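Local coordinates for protein DNA polymerase (Bacillus phage phi29, PDB 2PY5) that replicates the viral genome by protein-primed, highly processive strand-displacement synthesis and proofreads it with a 3'-5' exonuclease, at residues 248-253 against 438-443; 450-453 against 459-462. The protein carries 2 engineered substitutions. All blocks are in the same frame, centred on the assembly; numbering follows the deposited sequence. Where two conformers were deposited one is given.

How the interactions relate
Interaction 1 and interaction 2 hold neighbouring parts of the palm, their centres 12 Å apart, and share its antiparallel sheet, in which strands 241-250 and 459-463 are adjacent. Interaction 1 sets helix 427-447 beside the end of strand 241-250 through a few van der Waals contacts with no hydrogen bond between the segments; interaction 2 pairs two strands of a hairpin, with a backbone bond and larger burial. Both contacts are mostly buried, but interaction 1 lies nearer the bound DNA and contains catalytic metal ligands, whereas 450-453 is at the end of the hairpin away from its catalytic turn. A backbone hydrogen bond between Phe-248 and Ile-460 joins the two.

Interaction 1: 248-253 against 438-443; sequences FDVNSL and RYTTIT. With EDO (1,2-ethanediol), chain X.
Val-250 and Leu-253 meet Thr-440 and Thr-441 of the helix with no hydrogen bond between them. CG2 of Val-250 approaches CG2 of Thr-440 at 4.2 Å, the two side chains crossing at a slant. In Thr-440 this methyl lies anti to the backbone N, which leaves OG1 beside that nitrogen, where it bonds to the carbonyl of Trp-436 one turn back. Farther along, CD1 of Leu-253 lies 4.3 Å from CB of Thr-440 and, at the same distance, from OG1 of Thr-441, a hydroxyl already engaged by the carbonyl of Thr-457. These contacts are long and bury just 122 Å², but both Val-250 and Thr-441 also touch Trp-483 of strand 483-489. Here helix 427-447 packs against the sheet of the B-family palm where strand 241-250 delivers Asp-249 and Val-250 to the catalytic magnesium site; Leu-253 begins the next helix and also touches Asp-458, another ligand of that site. In contrast to buried Val-250, Leu-253 and Thr-441, Tyr-439 and Thr-443 are partly exposed and take no part in the contact with 248-253. Thr-443 lays its CG2 over the centre of the Tyr-439 ring, 3.6 Å above the plane, while its OG1 bonds to the Tyr-439 carbonyl oxygen at 2.7 Å. Beyond it, O2 of an ethanediol, probably from the crystallisation liquor, donates to the Thr-443 carbonyl oxygen at 2.7 Å.

Interaction 2: 450-453 against 459-462; sequences DRII and SIHL
Leu-462 overlaps Ile-452 and Arg-451, one methyl on each: CD2 packs 3.7 Å from CD1 of Ile-452, and CD1 lies over one face of the Arg-451 guanidinium, 4.2 Å above its plane and nearer the edge of the group than its centre. NE and NH2 of that group bond to the carbonyls of Thr-463 and Glu-466, which would limit its rotation. In Ile-452, CG1 anti to the backbone N (chi1 -169°) and a chi2 of 66° bring CD1 to the other strand, where it also meets CB of Ile-460 at 4.0 Å. Ile-452 and Leu-462 form an antiparallel non-hydrogen-bonded pair of the hairpin 452-456/459-463, which carries the YCDTD motif of B-family polymerases and its catalytic aspartates at the turn. Next to this pair, the N-H of Ile-453 bonds to the carbonyl oxygen of His-461 at 2.9 Å, nearly straight and in the carbonyl plane, and the CA of Leu-462 makes a CA-H...O contact of 3.2 Å with the Arg-451 carbonyl oxygen. The Ile-453 side chain runs alongside the opposing backbone, its CD1 3.5 Å from the carbonyl carbon of Leu-462. The His-461 imidazole lies against Tyr-454 and Tyr-500, edge-to-face with each, with ND1 bonded to the Tyr-494 hydroxyl.

Interaction 1: 248-253 against 438-443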
loop_
_atom_site.group_PDB
_atom_site.type_symbol
_atom_site.label_atom_id
_atom_site.label_comp_id
_atom_site.label_asym_id
_atom_site.label_seq_id
_atom_site.Cartn_x
_atom_site.Cartn_y
_atom_site.Cartn_z
ATOM N N PHE F 248 -3.071 14.550 -16.206
ATOM C CA PHE F 248 -4.267 14.804 -15.417
ATOM C C PHE F 248 -4.376 13.728 -14.354
ATOM O O PHE F 248 -4.103 12.564 -14.634
ATOM C CB PHE F 248 -5.497 14.752 -16.299
ATOM C CG PHE F 248 -5.553 15.840 -17.330
ATOM C CD1 PHE F 248 -5.020 15.645 -18.599
ATOM C CD2 PHE F 248 -6.158 17.059 -17.042
ATOM C CE1 PHE F 248 -5.084 16.645 -19.551
ATOM C CE2 PHE F 248 -6.232 18.050 -17.997
ATOM C CZ PHE F 248 -5.673 17.836 -19.256
ATOM N N ASP F 249 -4.813 14.130 -13.152
ATOM C CA ASP F 249 -4.934 13.226 -12.024
ATOM C C ASP F 249 -6.288 13.464 -11.356
ATOM O O ASP F 249 -6.608 14.595 -11.025
ATOM C CB ASP F 249 -3.781 13.504 -11.059
ATOM C CG ASP F 249 -3.630 12.462 -9.984
ATOM O OD1 ASP F 249 -4.421 11.500 -9.934
ATOM O OD2 ASP F 249 -2.682 12.605 -9.179
ATOM N N VAL F 250 -7.062 12.396 -11.150
ATOM C CA VAL F 250 -8.350 12.558 -10.463
ATOM C C VAL F 250 -8.089 13.052 -9.032
ATOM O O VAL F 250 -7.174 12.581 -8.363
ATOM C CB VAL F 250 -9.143 11.249 -10.430
ATOM C CG1 VAL F 250 -10.480 11.447 -9.682
ATOM C CG2 VAL F 250 -9.371 10.721 -11.843
ATOM N N ASN F 251 -8.915 13.990 -8.576
ATOM C CA ASN F 251 -8.885 14.435 -7.188
ATOM C C ASN F 251 -9.535 13.376 -6.308
ATOM O O ASN F 251 -10.766 13.203 -6.339
ATOM C CB ASN F 251 -9.599 15.781 -7.044
ATOM C CG ASN F 251 -8.938 16.885 -7.850
ATOM O OD1 ASN F 251 -7.711 17.058 -7.794
ATOM N ND2 ASN F 251 -9.735 17.640 -8.592
ATOM N N SER F 252 -8.694 12.648 -5.576
ATOM C CA SER F 252 -9.106 11.600 -4.640
ATOM C C SER F 252 -9.976 10.516 -5.294
ATOM O O SER F 252 -11.132 10.326 -4.930
ATOM C CB SER F 252 -9.774 12.209 -3.422
ATOM O OG SER F 252 -8.843 13.039 -2.720
ATOM N N LEU F 253 -9.372 9.782 -6.227
ATOM C CA LEU F 253 -10.075 8.769 -7.018
ATOM C C LEU F 253 -11.020 7.859 -6.208
ATOM O O LEU F 253 -12.202 7.754 -6.523
ATOM C CB LEU F 253 -9.048 7.903 -7.765
ATOM C CG LEU F 253 -9.601 6.753 -8.632
ATOM C CD1 LEU F 253 -10.156 7.286 -9.898
ATOM C CD2 LEU F 253 -8.497 5.733 -8.881
ATOM N N ARG F 438 -11.544 2.197 -12.075
ATOM C CA ARG F 438 -11.021 1.845 -13.397
ATOM C C ARG F 438 -11.854 2.480 -14.499
ATOM O O ARG F 438 -11.321 3.024 -15.470
ATOM C CB ARG F 438 -10.972 0.324 -13.606
ATOM C CG ARG F 438 -9.938 -0.360 -12.815
ATOM C CD ARG F 438 -9.777 -1.829 -13.239
ATOM N NE ARG F 438 -10.945 -2.628 -12.906
ATOM C CZ ARG F 438 -11.244 -3.079 -11.691
ATOM N NH1 ARG F 438 -10.451 -2.836 -10.655
ATOM N NH2 ARG F 438 -12.323 -3.808 -11.500
ATOM N N TYR F 439 -13.178 2.407 -14.348
ATOM C CA TYR F 439 -14.100 2.986 -15.310
ATOM C C TYR F 439 -13.806 4.476 -15.501
ATOM O O TYR F 439 -13.781 4.986 -16.621
ATOM C CB TYR F 439 -15.544 2.780 -14.824
ATOM C CG TYR F 439 -16.590 3.419 -15.682
ATOM C CD1 TYR F 439 -17.132 2.746 -16.754
ATOM C CD2 TYR F 439 -17.031 4.719 -15.427
ATOM C CE1 TYR F 439 -18.077 3.332 -17.554
ATOM C CE2 TYR F 439 -17.983 5.315 -16.223
ATOM C CZ TYR F 439 -18.504 4.616 -17.288
ATOM O OH TYR F 439 -19.468 5.185 -18.112
ATOM N N THR F 440 -13.610 5.179 -14.389
ATOM C CA THR F 440 -13.334 6.601 -14.445
ATOM C C THR F 440 -12.126 6.908 -15.317
ATOM O O THR F 440 -12.165 7.805 -16.177
ATOM C CB THR F 440 -13.103 7.157 -13.060
ATOM O OG1 THR F 440 -14.287 6.942 -12.263
ATOM C CG2 THR F 440 -12.772 8.643 -13.123
ATOM N N THR F 441 -11.044 6.163 -15.084
ATOM C CA THR F 441 -9.791 6.409 -15.793
ATOM C C THR F 441 -9.820 5.920 -17.249
ATOM O O THR F 441 -9.436 6.648 -18.161
ATOM C CB THR F 441 -8.659 5.779 -14.995
ATOM O OG1 THR F 441 -8.555 6.509 -13.763
ATOM C CG2 THR F 441 -7.321 5.779 -15.781
ATOM N N ILE F 442 -10.318 4.711 -17.465
ATOM C CA ILE F 442 -10.400 4.140 -18.809
ATOM C C ILE F 442 -11.283 4.987 -19.719
ATOM O O ILE F 442 -10.934 5.226 -20.889
ATOM C CB ILE F 442 -10.891 2.685 -18.769
ATOM C CG1 ILE F 442 -9.869 1.819 -18.045
ATOM C CG2 ILE F 442 -11.175 2.176 -20.182
ATOM C CD1 ILE F 442 -10.382 0.440 -17.648
ATOM N N THR F 443 -12.424 5.460 -19.214
ATOM C CA THR F 443 -13.335 6.224 -20.070
ATOM C C THR F 443 -12.741 7.585 -20.480
ATOM O O THR F 443 -12.911 8.006 -21.625
ATOM C CB THR F 443 -14.737 6.385 -19.445
ATOM O OG1 THR F 443 -14.651 7.051 -18.192
ATOM C CG2 THR F 443 -15.401 5.032 -19.257
HETATM C C1 EDO X . -15.899 5.395 -23.906
HETATM O O1 EDO X . -16.222 5.124 -25.276
HETATM C C2 EDO X . -16.232 6.843 -23.557
HETATM O O2 EDO X . -15.059 7.604 -23.205
#

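Interaction 2: 450-453 against 459-462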
loop_
_atom_site.group_PDB
_atom_site.type_symbol
_atom_site.label_atom_id
_atom_site.label_comp_id
_atom_site.label_asym_id
_atom_site.label_seq_id
_atom_site.Cartn_x
_atom_site.Cartn_y
_atom_site.Cartn_z
ATOM N N ASP F 450 -6.750 9.678 -29.198
ATOM C CA ASP F 450 -5.785 10.205 -30.176
ATOM C C ASP F 450 -4.497 10.771 -29.560
ATOM O O ASP F 450 -3.511 10.968 -30.266
ATOM C CB ASP F 450 -6.442 11.244 -31.105
ATOM C CG ASP F 450 -7.063 12.440 -30.357
ATOM O OD1 ASP F 450 -7.607 13.334 -31.044
ATOM O OD2 ASP F 450 -7.037 12.503 -29.120
ATOM N N ARG F 451 -4.530 11.021 -28.248
ATOM C CA ARG F 451 -3.411 11.644 -27.532
ATOM C C ARG F 451 -2.916 10.813 -26.350
ATOM O O ARG F 451 -1.950 11.184 -25.718
ATOM C CB ARG F 451 -3.840 13.032 -27.050
ATOM C CG ARG F 451 -4.092 14.021 -28.193
ATOM C CD ARG F 451 -4.718 15.310 -27.671
ATOM N NE ARG F 451 -3.859 15.983 -26.695
ATOM C CZ ARG F 451 -4.174 17.101 -26.045
ATOM N NH1 ARG F 451 -5.347 17.690 -26.255
ATOM N NH2 ARG F 451 -3.317 17.624 -25.178
ATOM N N ILE F 452 -3.570 9.691 -26.057
ATOM C CA ILE F 452 -3.258 8.938 -24.844
ATOM C C ILE F 452 -1.908 8.224 -24.929
ATOM O O ILE F 452 -1.643 7.463 -25.865
ATOM C CB ILE F 452 -4.380 7.938 -24.465
ATOM C CG1 ILE F 452 -4.162 7.376 -23.063
ATOM C CG2 ILE F 452 -4.488 6.782 -25.507
ATOM C CD1 ILE F 452 -4.293 8.406 -21.931
ATOM N N ILE F 453 -1.062 8.500 -23.936
ATOM C CA ILE F 453 0.231 7.844 -23.793
ATOM C C ILE F 453 0.170 6.713 -22.770
ATOM O O ILE F 453 0.616 5.589 -23.041
ATOM C CB ILE F 453 1.327 8.836 -23.305
ATOM C CG1 ILE F 453 1.484 10.024 -24.247
ATOM C CG2 ILE F 453 2.691 8.110 -23.160
ATOM C CD1 ILE F 453 2.279 11.209 -23.603
ATOM N N SER F 459 -4.522 8.503 -13.085
ATOM C CA SER F 459 -3.837 9.512 -13.869
ATOM C C SER F 459 -3.799 9.124 -15.323
ATOM O O SER F 459 -3.670 7.959 -15.662
ATOM C CB SER F 459 -2.424 9.723 -13.364
ATOM O OG SER F 459 -2.425 10.112 -12.001
ATOM N N ILE F 460 -3.957 10.124 -16.177
ATOM C CA ILE F 460 -3.783 9.932 -17.620
ATOM C C ILE F 460 -2.756 10.939 -18.144
ATOM O O ILE F 460 -2.734 12.099 -17.758
ATOM C CB ILE F 460 -5.101 10.038 -18.424
ATOM C CG1 ILE F 460 -5.757 11.417 -18.293
ATOM C CG2 ILE F 460 -6.060 8.920 -17.971
ATOM C CD1 ILE F 460 -7.037 11.549 -19.132
ATOM N N HIS F 461 -1.892 10.457 -19.025
ATOM C CA HIS F 461 -0.817 11.254 -19.602
ATOM C C HIS F 461 -1.094 11.363 -21.091
ATOM O O HIS F 461 -1.279 10.330 -21.751
ATOM C CB HIS F 461 0.529 10.549 -19.421
ATOM C CG HIS F 461 0.936 10.323 -17.994
ATOM N ND1 HIS F 461 2.259 10.326 -17.603
ATOM C CD2 HIS F 461 0.216 10.059 -16.878
ATOM C CE1 HIS F 461 2.332 10.083 -16.309
ATOM N NE2 HIS F 461 1.107 9.917 -15.839
ATOM N N LEU F 462 -1.090 12.591 -21.616
ATOM C CA LEU F 462 -1.427 12.875 -23.018
ATOM C C LEU F 462 -0.275 13.587 -23.715
ATOM O O LEU F 462 0.453 14.361 -23.099
ATOM C CB LEU F 462 -2.639 13.810 -23.096
ATOM C CG LEU F 462 -3.941 13.431 -22.386
ATOM C CD1 LEU F 462 -5.018 14.464 -22.725
ATOM C CD2 LEU F 462 -4.386 12.036 -22.749
#